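Local structure of hydrolase, haloacid dehalogenase-like family (3S6J) at residues D19-N24 and R43-I48; V25-E30 and E77-A82; E35-A40 and E73-K78; H88-L93 and L125-L130; W175-A180 and A203-V208. The protein is probably a metal-dependent sugar phosphatase of the haloacid dehalogenase superfamily, seen here as its hydrolase core and helical cap with calcium bound. All coordinates share one frame; numbering follows the deposited sequence.

Contact 1 of 5, residues D19-N24 and R43-I48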
# COMPACT_ATOMS: atom_id res chain seq x y z
N ASP E 19 6.15 -1.39 11.85
CA ASP E 19 5.37 -0.68 10.84
C ASP E 19 6.27 0.21 9.97
O ASP E 19 6.28 1.44 10.12
CB ASP E 19 4.26 0.13 11.50
CG ASP E 19 3.24 0.64 10.52
OD1 ASP E 19 3.40 0.37 9.30
OD2 ASP E 19 2.28 1.32 10.97
N SER E 20 7.01 -0.41 9.07
CA SER E 20 8.05 0.31 8.33
C SER E 20 8.03 0.19 6.81
O SER E 20 8.84 0.82 6.14
CB SER E 20 9.43 -0.08 8.86
OG SER E 20 9.60 -1.47 8.91
N VAL E 21 7.11 -0.59 6.26
CA VAL E 21 7.01 -0.73 4.81
C VAL E 21 6.79 0.61 4.11
O VAL E 21 7.39 0.87 3.09
CB VAL E 21 5.85 -1.70 4.41
CG1 VAL E 21 5.57 -1.61 2.93
CG2 VAL E 21 6.18 -3.15 4.81
N TYR E 22 5.93 1.45 4.66
CA TYR E 22 5.58 2.70 4.03
C TYR E 22 6.75 3.69 4.06
O TYR E 22 6.89 4.53 3.15
CB TYR E 22 4.29 3.29 4.65
CG TYR E 22 3.06 2.46 4.28
CD1 TYR E 22 2.81 1.24 4.90
CD2 TYR E 22 2.17 2.88 3.29
CE1 TYR E 22 1.70 0.47 4.57
CE2 TYR E 22 1.07 2.10 2.94
CZ TYR E 22 0.85 0.90 3.58
OH TYR E 22 -0.22 0.12 3.23
N GLN E 23 7.60 3.58 5.07
CA GLN E 23 8.83 4.37 5.10
C GLN E 23 9.79 3.84 4.02
O GLN E 23 10.43 4.63 3.31
CB GLN E 23 9.47 4.36 6.49
CG GLN E 23 8.77 5.24 7.52
CD GLN E 23 7.45 4.67 8.02
OE1 GLN E 23 7.25 3.45 8.05
NE2 GLN E 23 6.54 5.54 8.43
N ASN E 24 9.86 2.52 3.88
CA ASN E 24 10.70 1.89 2.87
C ASN E 24 10.25 2.37 1.49
O ASN E 24 11.04 2.88 0.72
CB ASN E 24 10.66 0.36 3.00
CG ASN E 24 11.89 -0.32 2.44
OD1 ASN E 24 12.70 0.31 1.77
ND2 ASN E 24 12.04 -1.60 2.72
N ARG E 43 3.79 0.33 -7.54
CA ARG E 43 4.76 -0.58 -8.15
C ARG E 43 5.97 -0.80 -7.23
O ARG E 43 6.51 -1.90 -7.16
CB ARG E 43 5.24 -0.08 -9.54
CG ARG E 43 4.13 0.46 -10.45
CD ARG E 43 4.51 0.52 -11.94
NE ARG E 43 4.37 -0.82 -12.51
CZ ARG E 43 3.51 -1.17 -13.46
NH1 ARG E 43 2.71 -0.29 -14.01
NH2 ARG E 43 3.48 -2.43 -13.86
N ILE E 44 6.40 0.24 -6.52
CA ILE E 44 7.48 0.10 -5.54
C ILE E 44 7.02 -0.74 -4.34
O ILE E 44 7.76 -1.59 -3.83
CB ILE E 44 8.02 1.47 -5.06
CG1 ILE E 44 8.64 2.24 -6.25
CG2 ILE E 44 9.06 1.26 -3.95
CD1 ILE E 44 8.84 3.74 -6.03
N HIS E 45 5.79 -0.52 -3.91
CA HIS E 45 5.21 -1.21 -2.74
C HIS E 45 5.11 -2.71 -3.04
O HIS E 45 5.31 -3.54 -2.16
CB HIS E 45 3.82 -0.63 -2.40
CG HIS E 45 3.25 -1.10 -1.09
ND1 HIS E 45 2.10 -0.58 -0.56
CD2 HIS E 45 3.71 -2.02 -0.19
CE1 HIS E 45 1.85 -1.16 0.61
NE2 HIS E 45 2.82 -2.03 0.85
N ARG E 46 4.82 -3.04 -4.29
CA ARG E 46 4.70 -4.44 -4.72
C ARG E 46 5.99 -5.24 -4.49
O ARG E 46 5.94 -6.46 -4.29
CB ARG E 46 4.35 -4.53 -6.21
CG ARG E 46 2.88 -4.44 -6.55
CD ARG E 46 2.58 -5.25 -7.83
NE ARG E 46 3.48 -4.93 -8.96
CZ ARG E 46 3.18 -5.15 -10.25
NH1 ARG E 46 2.01 -5.70 -10.58
NH2 ARG E 46 4.05 -4.83 -11.20
N LYS E 47 7.14 -4.58 -4.57
CA LYS E 47 8.43 -5.26 -4.51
C LYS E 47 9.07 -5.24 -3.11
O LYS E 47 10.10 -5.89 -2.87
CB LYS E 47 9.42 -4.65 -5.51
CG LYS E 47 8.89 -4.46 -6.93
CD LYS E 47 8.48 -5.77 -7.61
CE LYS E 47 8.35 -5.58 -9.13
NZ LYS E 47 7.61 -6.71 -9.78
N ILE E 48 8.51 -4.47 -2.20
CA ILE E 48 9.08 -4.39 -0.85
C ILE E 48 9.12 -5.79 -0.22
O ILE E 48 8.09 -6.48 -0.11
CB ILE E 48 8.32 -3.37 0.03
CG1 ILE E 48 8.36 -1.98 -0.62
CG2 ILE E 48 8.90 -3.31 1.44
CD1 ILE E 48 9.77 -1.38 -0.77

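Contact 2 of 5, residues V25-E30 and E77-A82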
# COMPACT_ATOMS: atom_id res chain seq x y z
N VAL E 25 8.95 2.25 1.20
CA VAL E 25 8.40 2.77 -0.05
C VAL E 25 8.82 4.22 -0.34
O VAL E 25 9.30 4.54 -1.43
CB VAL E 25 6.84 2.64 -0.10
CG1 VAL E 25 6.32 3.15 -1.43
CG2 VAL E 25 6.42 1.20 0.08
N ALA E 26 8.64 5.10 0.64
CA ALA E 26 8.95 6.52 0.46
C ALA E 26 10.44 6.73 0.17
O ALA E 26 10.81 7.53 -0.71
CB ALA E 26 8.52 7.31 1.69
N ALA E 27 11.28 5.98 0.87
CA ALA E 27 12.72 6.00 0.67
C ALA E 27 13.12 5.56 -0.74
O ALA E 27 13.98 6.18 -1.37
CB ALA E 27 13.43 5.14 1.72
N TRP E 28 12.52 4.47 -1.23
CA TRP E 28 12.78 4.06 -2.60
C TRP E 28 12.30 5.10 -3.61
O TRP E 28 12.99 5.38 -4.59
CB TRP E 28 12.20 2.67 -2.91
CG TRP E 28 13.09 1.59 -2.41
CD1 TRP E 28 12.81 0.71 -1.40
CD2 TRP E 28 14.43 1.31 -2.83
NE1 TRP E 28 13.88 -0.11 -1.19
CE2 TRP E 28 14.89 0.23 -2.06
CE3 TRP E 28 15.27 1.86 -3.81
CZ2 TRP E 28 16.18 -0.31 -2.21
CZ3 TRP E 28 16.55 1.31 -3.97
CH2 TRP E 28 16.99 0.24 -3.18
N LYS E 29 11.12 5.68 -3.35
CA LYS E 29 10.52 6.65 -4.26
C LYS E 29 11.43 7.86 -4.46
O LYS E 29 11.63 8.33 -5.58
CB LYS E 29 9.14 7.09 -3.75
CG LYS E 29 8.49 8.16 -4.63
CD LYS E 29 8.33 7.67 -6.08
CE LYS E 29 7.37 8.58 -6.83
NZ LYS E 29 7.52 8.46 -8.31
N GLU E 30 11.98 8.34 -3.35
CA GLU E 30 12.88 9.49 -3.33
C GLU E 30 14.19 9.17 -4.03
O GLU E 30 14.70 9.98 -4.82
CB GLU E 30 13.12 9.90 -1.87
CG GLU E 30 14.26 10.85 -1.66
CD GLU E 30 14.24 11.41 -0.24
OE1 GLU E 30 13.25 11.17 0.48
OE2 GLU E 30 15.21 12.09 0.16
N GLU E 77 22.51 3.57 -2.01
CA GLU E 77 22.95 4.61 -1.09
C GLU E 77 21.88 5.66 -0.82
O GLU E 77 21.66 6.04 0.33
CB GLU E 77 24.24 5.29 -1.59
CG GLU E 77 25.49 4.44 -1.42
CD GLU E 77 26.79 5.22 -1.69
OE1 GLU E 77 27.21 6.03 -0.83
OE2 GLU E 77 27.39 5.01 -2.78
N LYS E 78 21.24 6.15 -1.87
CA LYS E 78 20.18 7.15 -1.74
C LYS E 78 19.06 6.61 -0.87
O LYS E 78 18.51 7.33 -0.05
CB LYS E 78 19.61 7.53 -3.11
CG LYS E 78 19.98 8.95 -3.55
CD LYS E 78 21.11 8.95 -4.54
CE LYS E 78 21.27 10.32 -5.21
NZ LYS E 78 21.23 11.46 -4.22
N HIS E 79 18.73 5.34 -1.07
CA HIS E 79 17.69 4.70 -0.27
C HIS E 79 18.06 4.62 1.21
O HIS E 79 17.27 5.02 2.05
CB HIS E 79 17.37 3.31 -0.82
CG HIS E 79 16.48 2.50 0.07
ND1 HIS E 79 16.97 1.55 0.94
CD2 HIS E 79 15.14 2.49 0.20
CE1 HIS E 79 15.96 0.99 1.58
NE2 HIS E 79 14.84 1.54 1.16
N ALA E 80 19.26 4.14 1.53
CA ALA E 80 19.69 4.08 2.93
C ALA E 80 19.61 5.45 3.58
O ALA E 80 19.14 5.58 4.71
CB ALA E 80 21.09 3.54 3.05
N GLN E 81 20.07 6.47 2.87
CA GLN E 81 20.07 7.81 3.40
C GLN E 81 18.64 8.31 3.65
O GLN E 81 18.35 8.82 4.73
CB GLN E 81 20.85 8.75 2.49
CG GLN E 81 22.37 8.48 2.52
CD GLN E 81 23.07 8.71 1.18
OE1 GLN E 81 22.75 9.65 0.44
NE2 GLN E 81 24.05 7.86 0.89
N ALA E 82 17.76 8.14 2.67
CA ALA E 82 16.38 8.58 2.86
C ALA E 82 15.72 7.81 4.00
O ALA E 82 14.94 8.37 4.77
CB ALA E 82 15.57 8.46 1.58

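Contact 3 of 5, residues E35-A40 and E73-K78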
# COMPACT_ATOMS: atom_id res chain seq x y z
N GLU E 35 17.00 9.79 -9.50
CA GLU E 35 17.76 9.13 -10.54
C GLU E 35 16.94 9.01 -11.82
O GLU E 35 17.23 8.18 -12.67
CB GLU E 35 18.22 7.76 -10.05
CG GLU E 35 19.31 7.82 -8.99
CD GLU E 35 20.65 8.28 -9.57
OE1 GLU E 35 20.94 7.96 -10.74
OE2 GLU E 35 21.41 8.96 -8.84
N ASN E 36 15.92 9.87 -11.95
CA ASN E 36 15.08 9.91 -13.15
C ASN E 36 14.55 8.54 -13.54
O ASN E 36 14.57 8.17 -14.72
CB ASN E 36 15.83 10.49 -14.35
CG ASN E 36 16.63 11.72 -14.02
OD1 ASN E 36 17.86 11.73 -14.15
ND2 ASN E 36 15.95 12.75 -13.59
N ILE E 37 14.12 7.78 -12.54
CA ILE E 37 13.41 6.53 -12.77
C ILE E 37 12.06 6.66 -12.06
O ILE E 37 11.88 6.20 -10.94
CB ILE E 37 14.18 5.30 -12.24
CG1 ILE E 37 15.62 5.31 -12.75
CG2 ILE E 37 13.47 3.97 -12.64
CD1 ILE E 37 16.38 4.03 -12.49
N PRO E 38 11.12 7.34 -12.73
CA PRO E 38 9.84 7.70 -12.13
C PRO E 38 8.92 6.49 -12.18
O PRO E 38 8.60 5.99 -13.26
CB PRO E 38 9.34 8.81 -13.06
CG PRO E 38 9.90 8.45 -14.39
CD PRO E 38 11.22 7.75 -14.14
N LEU E 39 8.55 6.01 -11.00
CA LEU E 39 7.76 4.79 -10.87
C LEU E 39 6.66 5.10 -9.89
O LEU E 39 6.95 5.68 -8.84
CB LEU E 39 8.62 3.68 -10.29
CG LEU E 39 8.56 2.39 -11.09
CD1 LEU E 39 9.74 2.32 -12.04
CD2 LEU E 39 8.54 1.20 -10.15
N ALA E 40 5.42 4.77 -10.23
CA ALA E 40 4.31 5.01 -9.31
C ALA E 40 4.58 4.26 -8.01
O ALA E 40 5.19 3.19 -7.99
CB ALA E 40 2.98 4.57 -9.93
N GLU E 73 23.98 0.84 -7.25
CA GLU E 73 24.76 1.17 -6.07
C GLU E 73 24.37 2.53 -5.53
O GLU E 73 24.13 2.69 -4.33
CB GLU E 73 26.25 1.14 -6.43
CG GLU E 73 27.11 0.24 -5.56
CD GLU E 73 27.90 1.01 -4.50
OE1 GLU E 73 29.07 0.62 -4.23
OE2 GLU E 73 27.36 2.01 -3.96
N ARG E 74 24.31 3.53 -6.41
CA ARG E 74 23.90 4.88 -5.99
C ARG E 74 22.45 4.89 -5.48
O ARG E 74 22.15 5.55 -4.48
CB ARG E 74 24.11 5.92 -7.10
CG ARG E 74 25.57 6.27 -7.36
CD ARG E 74 25.74 7.58 -8.14
NE ARG E 74 24.66 7.79 -9.10
CZ ARG E 74 24.65 7.32 -10.34
NH1 ARG E 74 25.68 6.62 -10.81
NH2 ARG E 74 23.61 7.56 -11.12
N LEU E 75 21.56 4.19 -6.17
CA LEU E 75 20.16 4.13 -5.74
C LEU E 75 20.09 3.55 -4.33
O LEU E 75 19.39 4.08 -3.46
CB LEU E 75 19.32 3.27 -6.69
CG LEU E 75 18.84 3.97 -7.95
CD1 LEU E 75 18.46 2.92 -8.98
CD2 LEU E 75 17.68 4.92 -7.64
N SER E 76 20.82 2.46 -4.13
CA SER E 76 20.95 1.85 -2.82
C SER E 76 21.40 2.87 -1.76
O SER E 76 20.74 3.03 -0.74
CB SER E 76 21.93 0.68 -2.89
OG SER E 76 21.95 -0.04 -1.67
N GLU E 77 22.51 3.57 -2.01
CA GLU E 77 22.95 4.61 -1.09
C GLU E 77 21.88 5.66 -0.82
O GLU E 77 21.66 6.04 0.33
CB GLU E 77 24.24 5.29 -1.59
CG GLU E 77 25.49 4.44 -1.42
CD GLU E 77 26.79 5.22 -1.69
OE1 GLU E 77 27.21 6.03 -0.83
OE2 GLU E 77 27.39 5.01 -2.78
N LYS E 78 21.24 6.15 -1.87
CA LYS E 78 20.18 7.15 -1.74
C LYS E 78 19.06 6.61 -0.87
O LYS E 78 18.51 7.33 -0.05
CB LYS E 78 19.61 7.53 -3.11
CG LYS E 78 19.98 8.95 -3.55
CD LYS E 78 21.11 8.95 -4.54
CE LYS E 78 21.27 10.32 -5.21
NZ LYS E 78 21.23 11.46 -4.22

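Contact 4 of 5, residues H88-L93 and L125-L130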
# COMPACT_ATOMS: atom_id res chain seq x y z
N HIS E 88 12.69 7.78 12.85
CA HIS E 88 11.90 8.02 14.06
C HIS E 88 10.40 7.84 13.83
O HIS E 88 9.60 7.95 14.77
CB HIS E 88 12.21 9.40 14.63
CG HIS E 88 13.65 9.59 14.97
ND1 HIS E 88 14.55 10.16 14.10
CD2 HIS E 88 14.36 9.27 16.09
CE1 HIS E 88 15.75 10.20 14.66
NE2 HIS E 88 15.65 9.66 15.87
N GLN E 89 10.01 7.58 12.59
CA GLN E 89 8.60 7.38 12.27
C GLN E 89 8.20 5.94 12.55
O GLN E 89 7.01 5.63 12.68
CB GLN E 89 8.34 7.72 10.80
CG GLN E 89 8.45 9.20 10.48
CD GLN E 89 7.98 9.53 9.08
OE1 GLN E 89 7.62 8.63 8.31
NE2 GLN E 89 7.98 10.81 8.73
N ILE E 90 9.21 5.08 12.66
CA ILE E 90 9.00 3.64 12.75
C ILE E 90 8.57 3.16 14.13
O ILE E 90 9.29 3.31 15.11
CB ILE E 90 10.25 2.85 12.33
CG1 ILE E 90 10.65 3.23 10.91
CG2 ILE E 90 9.99 1.33 12.46
CD1 ILE E 90 11.75 2.38 10.35
N ILE E 91 7.39 2.56 14.16
CA ILE E 91 6.76 2.11 15.39
C ILE E 91 6.66 0.59 15.33
O ILE E 91 6.65 0.01 14.23
CB ILE E 91 5.37 2.77 15.51
CG1 ILE E 91 5.53 4.29 15.34
CG2 ILE E 91 4.69 2.40 16.82
CD1 ILE E 91 4.39 5.01 14.57
N ALA E 92 6.63 -0.07 16.48
CA ALA E 92 6.43 -1.51 16.51
C ALA E 92 4.97 -1.74 16.17
O ALA E 92 4.12 -0.94 16.56
CB ALA E 92 6.76 -2.06 17.89
N LEU E 93 4.67 -2.80 15.42
CA LEU E 93 3.27 -3.17 15.14
C LEU E 93 2.62 -3.81 16.38
O LEU E 93 3.31 -4.44 17.16
CB LEU E 93 3.22 -4.14 13.96
CG LEU E 93 3.30 -3.50 12.57
CD1 LEU E 93 3.87 -4.44 11.50
CD2 LEU E 93 1.92 -2.96 12.18
N LEU E 125 14.81 -2.65 14.48
CA LEU E 125 14.98 -3.35 15.75
C LEU E 125 14.87 -2.42 16.95
O LEU E 125 14.38 -2.82 18.01
CB LEU E 125 16.34 -4.06 15.77
CG LEU E 125 16.59 -5.22 14.82
CD1 LEU E 125 18.05 -5.58 14.82
CD2 LEU E 125 15.77 -6.42 15.21
N LYS E 126 15.33 -1.19 16.80
CA LYS E 126 15.16 -0.17 17.84
C LYS E 126 13.69 -0.05 18.24
O LYS E 126 13.36 0.04 19.43
CB LYS E 126 15.68 1.19 17.37
CG LYS E 126 17.04 1.15 16.68
CD LYS E 126 18.18 1.14 17.69
CE LYS E 126 19.53 1.39 17.02
NZ LYS E 126 20.61 1.70 18.01
N ALA E 127 12.80 -0.03 17.25
CA ALA E 127 11.38 0.14 17.53
C ALA E 127 10.85 -1.00 18.38
O ALA E 127 9.82 -0.87 19.03
CB ALA E 127 10.59 0.24 16.24
N LEU E 128 11.53 -2.14 18.36
CA LEU E 128 11.14 -3.27 19.19
C LEU E 128 12.05 -3.32 20.40
O LEU E 128 12.10 -4.33 21.09
CB LEU E 128 11.30 -4.58 18.42
CG LEU E 128 10.58 -4.74 17.07
CD1 LEU E 128 11.15 -5.93 16.32
CD2 LEU E 128 9.09 -4.88 17.28
N LYS E 129 12.76 -2.23 20.64
CA LYS E 129 13.79 -2.17 21.69
C LYS E 129 14.57 -3.48 21.76
O LYS E 129 14.65 -4.11 22.81
CB LYS E 129 13.16 -1.85 23.05
CG LYS E 129 12.00 -0.86 22.98
CD LYS E 129 10.70 -1.59 22.60
CE LYS E 129 9.57 -0.62 22.25
NZ LYS E 129 8.50 -1.28 21.45
N LEU E 130 15.11 -3.91 20.62
CA LEU E 130 15.98 -5.08 20.56
C LEU E 130 17.36 -4.71 20.01
O LEU E 130 17.49 -3.88 19.09
CB LEU E 130 15.36 -6.20 19.71
CG LEU E 130 14.09 -6.95 20.16
CD1 LEU E 130 13.60 -7.89 19.07
CD2 LEU E 130 14.28 -7.73 21.47

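Contact 5 of 5, residues W175-A180 and A203-V208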
# COMPACT_ATOMS: atom_id res chain seq x y z
N TRP E 175 6.74 -12.06 -1.36
CA TRP E 175 8.11 -12.54 -1.39
C TRP E 175 8.50 -13.46 -0.24
O TRP E 175 9.26 -14.38 -0.45
CB TRP E 175 9.07 -11.36 -1.53
CG TRP E 175 8.49 -10.39 -2.50
CD1 TRP E 175 8.04 -9.14 -2.24
CD2 TRP E 175 8.21 -10.65 -3.89
NE1 TRP E 175 7.52 -8.58 -3.38
CE2 TRP E 175 7.61 -9.48 -4.41
CE3 TRP E 175 8.41 -11.74 -4.74
CZ2 TRP E 175 7.22 -9.37 -5.75
CZ3 TRP E 175 8.03 -11.63 -6.07
CH2 TRP E 175 7.44 -10.45 -6.56
N ASP E 176 7.96 -13.21 0.96
CA ASP E 176 8.15 -14.10 2.12
C ASP E 176 7.47 -15.44 1.89
O ASP E 176 8.02 -16.49 2.22
CB ASP E 176 7.55 -13.50 3.41
CG ASP E 176 8.26 -12.23 3.86
OD1 ASP E 176 7.69 -11.15 3.65
OD2 ASP E 176 9.37 -12.31 4.44
N MSE E 177 6.25 -15.40 1.35
CA MSE E 177 5.47 -16.60 1.11
C MSE E 177 6.09 -17.46 0.02
O MSE E 177 6.23 -18.67 0.16
CB MSE E 177 4.02 -16.24 0.76
CG MSE E 177 3.25 -15.53 1.87
SE MSE E 177 3.34 -16.53 3.57
CE MSE E 177 4.72 -15.49 4.45
N LEU E 178 6.46 -16.80 -1.08
CA LEU E 178 7.20 -17.43 -2.16
C LEU E 178 8.46 -18.14 -1.64
O LEU E 178 8.65 -19.35 -1.86
CB LEU E 178 7.55 -16.38 -3.22
CG LEU E 178 6.75 -16.34 -4.55
CD1 LEU E 178 5.37 -16.92 -4.48
CD2 LEU E 178 6.71 -14.94 -5.14
N ALA E 179 9.32 -17.41 -0.91
CA ALA E 179 10.51 -18.04 -0.36
C ALA E 179 10.16 -19.18 0.60
O ALA E 179 10.88 -20.18 0.68
CB ALA E 179 11.39 -17.00 0.33
N ALA E 180 9.06 -19.04 1.34
CA ALA E 180 8.70 -20.07 2.30
C ALA E 180 8.39 -21.35 1.54
O ALA E 180 8.87 -22.43 1.88
CB ALA E 180 7.52 -19.64 3.16
N ALA E 203 0.52 -16.44 -3.19
CA ALA E 203 1.97 -16.59 -3.11
C ALA E 203 2.29 -17.70 -2.13
O ALA E 203 3.46 -17.99 -1.88
CB ALA E 203 2.63 -15.30 -2.69
N GLY E 204 1.24 -18.32 -1.59
CA GLY E 204 1.38 -19.53 -0.80
C GLY E 204 1.04 -19.48 0.68
O GLY E 204 1.25 -20.46 1.37
N ALA E 205 0.52 -18.37 1.18
CA ALA E 205 0.15 -18.31 2.59
C ALA E 205 -0.92 -19.36 2.95
O ALA E 205 -1.90 -19.52 2.22
CB ALA E 205 -0.30 -16.91 2.97
N LEU E 206 -0.69 -20.09 4.04
CA LEU E 206 -1.64 -21.09 4.52
C LEU E 206 -2.75 -20.45 5.35
O LEU E 206 -3.90 -20.88 5.30
CB LEU E 206 -0.95 -22.19 5.32
CG LEU E 206 -1.86 -23.31 5.86
CD1 LEU E 206 -2.54 -24.10 4.72
CD2 LEU E 206 -1.09 -24.27 6.75
N ARG E 207 -2.38 -19.42 6.13
CA ARG E 207 -3.32 -18.59 6.88
C ARG E 207 -2.87 -17.16 6.70
O ARG E 207 -1.69 -16.89 6.46
CB ARG E 207 -3.26 -18.91 8.38
CG ARG E 207 -3.75 -20.29 8.78
CD ARG E 207 -5.25 -20.36 8.74
NE ARG E 207 -5.73 -20.56 7.38
CZ ARG E 207 -7.01 -20.66 7.04
NH1 ARG E 207 -7.97 -20.58 7.97
NH2 ARG E 207 -7.33 -20.84 5.77
N VAL E 208 -3.79 -16.23 6.83
CA VAL E 208 -3.45 -14.83 6.82
C VAL E 208 -4.09 -14.11 8.02
O VAL E 208 -5.27 -14.27 8.28
CB VAL E 208 -3.90 -14.17 5.51
CG1 VAL E 208 -3.89 -12.64 5.65
CG2 VAL E 208 -3.04 -14.66 4.34

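Contact 1 of 5, residues D19-N24 and R43-I48
His-45 is the first residue of helix 41-47 to reach the start of helix 21-34, touching both Val-21 and Tyr-22. Its CG stands anti to the backbone N (chi1 -170°), and the ring beyond it comes closer to the other segment than the CB direction alone would bring it. The NE2 corner meets Val-21, whose CG1 lies 3.5 Å from NE2 of His-45, the two side chains crossing at about a right angle. The neighbouring ring carbon, CE1 of His-45, sits 3.6 Å from OH of Tyr-22, with that oxygen close to the imidazole plane. The rings pair edge-to-face, the edge of His-45 turned to the face of Tyr-22, with centroids 5.1 Å apart and planes at 69°.

One turn further on, Ile-48 has just left the helix and points its branches at helix 21-34. CG2 of Ile-48 packs 4.0 Å from CG1 of Val-21 and 3.8 Å from ND2 of Asn-24. CD1 of Ile-48 lies 4.0 Å from CG of Asn-24, and the two side chains slide past each other in opposite directions.

The polar atoms also have partners outside the two segments. Tyr-22 OH bonds to ND1 of His-45 of the second subunit, and the reverse pair is also made, while NE2 of His-45 bonds to Gly-193 O. Asn-24 bonds to His-79 through OD1 and to the calcium ligand Asp-14 through ND2. Packing against Ile-48 thus accompanies two polar bonds that fix the Asn-24 amide beside the metal site, while His-45 joins the dimer interface.

Contact 2 of 5, residues V25-E30 and E77-A82
Trp-28 and His-79 lie ring on ring, and this aromatic pair dominates the meeting of helices 21-34 and 69-85. CG of His-79 stands anti to its backbone N (chi1 170°), and the imidazole it carries forms an offset stack with the five-membered part of the indole: centroids are 3.6 Å apart and the planes tilt by only 17°. The overlap is tight, with CD2 of His-79 just 3.2 Å from CE2 of Trp-28. NE2 of His-79 and NE1 of Trp-28 are 3.0 Å apart, but they face each other across the stacked rings at an angle too poor for a hydrogen bond. NE2 finds its polar partner in OD1 of Asn-24, one turn back along helix 21-34.

A CH-pi contact extends the stack: CB of His-79 sits 3.7 Å from the centroid of the six-membered ring of Trp-28, almost straight above it.

The remaining contacts are van der Waals ones. CB of Ala-27 tucks 3.5 Å from CD2 of His-79 and makes an apolar contact, 4.0 Å, with CB of Ala-82. Toward the solvent edge, the extended Glu-30 lays its carboxylate over the same methyl, CD to CB of Ala-82 being 3.7 Å, while OE2 continues to a salt bridge with Arg-85.

Alanines at the crossing let the two short helical segments approach to 8.1 Å between axes, at 135° between their directions. Within the cap, Trp-28 is wedged in the middle of the helices: Ile-44 of helix 41-47, Ile-48 just after it, and Met-55 and Leu-56 of helix 52-63 also pack on its side chain.

Contact 3 of 5, residues E35-A40 and E73-K78
A Schellman motif ends helix 21-34, and Glu-35, immediately before its C-prime residue Asn-36, sends its side chain across to Arg-74 and Leu-75 of helix 69-85. The glutamate chain bends at chi2 (-71°), folding CD back toward that helix. Its carboxylate then forms a salt bridge with the guanidinium: NH2 of Arg-74 donates to OE1 of Glu-35 at 2.7 Å, on the syn side but 30° out of the carboxylate plane. A second, weak bond runs from NE of Arg-74 to OE2 of Glu-35 at 3.5 Å. The two flat groups are twisted 51° apart, which fits one strong bond and one weak one. OE1 has a further donor in NE2 of Gln-71.

The aliphatic parts meet as well. CG of Glu-35 rests 3.6 Å from CD2 of Leu-75, and CD1 of Ile-37 comes within 4.2 Å of CD1 of Leu-75. Lys-78 adds its CE, 3.9 Å from OE2 of Glu-35, though NZ of Lys-78 remains 5.3 Å from that oxygen.

Leu-75 also packs on Leu-32 and Leu-56. The contact lies away from the metal site, in the helical cap inserted after the first core strand, as in C1-type members of the superfamily.

Contact 4 of 5, residues H88-L93 and L125-L130
CG1 of Ile-90 stands anti to the carbonyl carbon (chi1 -58°), which leaves CG2 anti to the backbone N, 4.0 Å from CB of Ala-127; the carbonyl O of Ile-90 lies 3.5 Å from the same CB. A positive phi at Lys-129 (38°) turns the chain out of helix 118-127, and the side chain, bent at chi2, folds back so that NZ of Lys-129 bonds to O of Ala-127 at 2.8 Å. This is a Schellman end, with Leu-130 N bonded to Leu-125 O and Lys-129 N to Lys-126 O. Leu-128 N also bonds to Leu-125 O, from the opposite face of its plane to Leu-130 N.

Ala-92 fits against this helix end. Its CB is 3.5 Å from O of Ala-127 and 3.7 Å from CD2 of Leu-128; NZ of Lys-129 borders the same methyl at 4.0 Å. The alanines let the backbones come close, CA of Ala-92 lying 5.3 Å from CA of Ala-127.

Strand 91-92 belongs to the antiparallel pair with strand 18-19, at the two crossings between cap and core. Thr-18 of the partner strand packs on Ile-90, Ala-127 and Leu-128, and helix 96-105 covers Leu-128 and Lys-129, while Ile-91 points away from helix 118-127 and packs on Lys-29 of the second subunit.

Contact 5 of 5, residues W175-A180 and A203-V208
Met-177, selenomethionine in the crystal, points its CB from helix 174-182 at Ala-203 and then turns its chain along the segment that follows. CB of Met-177 meets the start of the other segment, 3.2 Å from O of Ala-203 and 3.8 Å from its CB. CG is anti to the carbonyl carbon (chi1 -63°), and a further bend at chi2 lays SE of Met-177 against Ala-205, 3.7 Å from CB and 3.8 Å from CA. The end of the chain leads away from this segment.

Leu-178 comes at Ala-203 from the neighbouring position on the helix. Its CD1 is 3.7 Å from CB of Ala-203 and 3.4 Å from O of Ala-203, so the Ala-203 methyl touches the side chains of both Met-177 and Leu-178. The chi1 of the leucine, -104°, is unusual. N of Leu-178 is 3.3 Å from O of Ala-203, but the angle is too poor for a hydrogen bond.

Gly-204 makes the turn possible: with phi 114° it ends helix 197-202 in a Schellman motif, and without a side chain it passes close to the backbone of Met-177. From here the chain enters edge strand 207-209 of the core sheet, and Leu-200 packs on both Met-177 and Ala-205. On the same helix, Asp-176 forms a salt bridge with Lys-147 close to the calcium ligand Asp-12.

Van der Waals contacts thus carry the meeting: the Ala-203 carbonyl is bordered by carbon atoms of Met-177 and Leu-178 and gains no hydrogen bond from Leu-178 N, so the fit rests on shape.

In the fold
Contacts 1, 2 and 3 form one cluster in the helical cap. Contacts 1 and 2 share helix 21-34, their centres 11 Å apart; contacts 2 and 3, with centres 8 Å apart, share the helix of residues 69 to 85, and packing runs without a break from the metal site into the cap. Contact 4 follows along the chain, where strand 91-92 returns to the core, and bonds to contact 1 through Asp-19 and Ile-91. Contact 5 comes last, on the parallel core sheet's flank, 26 Å between centres from contact 2, yet Trp-175 bonds to Arg-46 of contact 1. Contact 1 thus touches all the others, at the cap-core junction where a substrate would probably be enclosed.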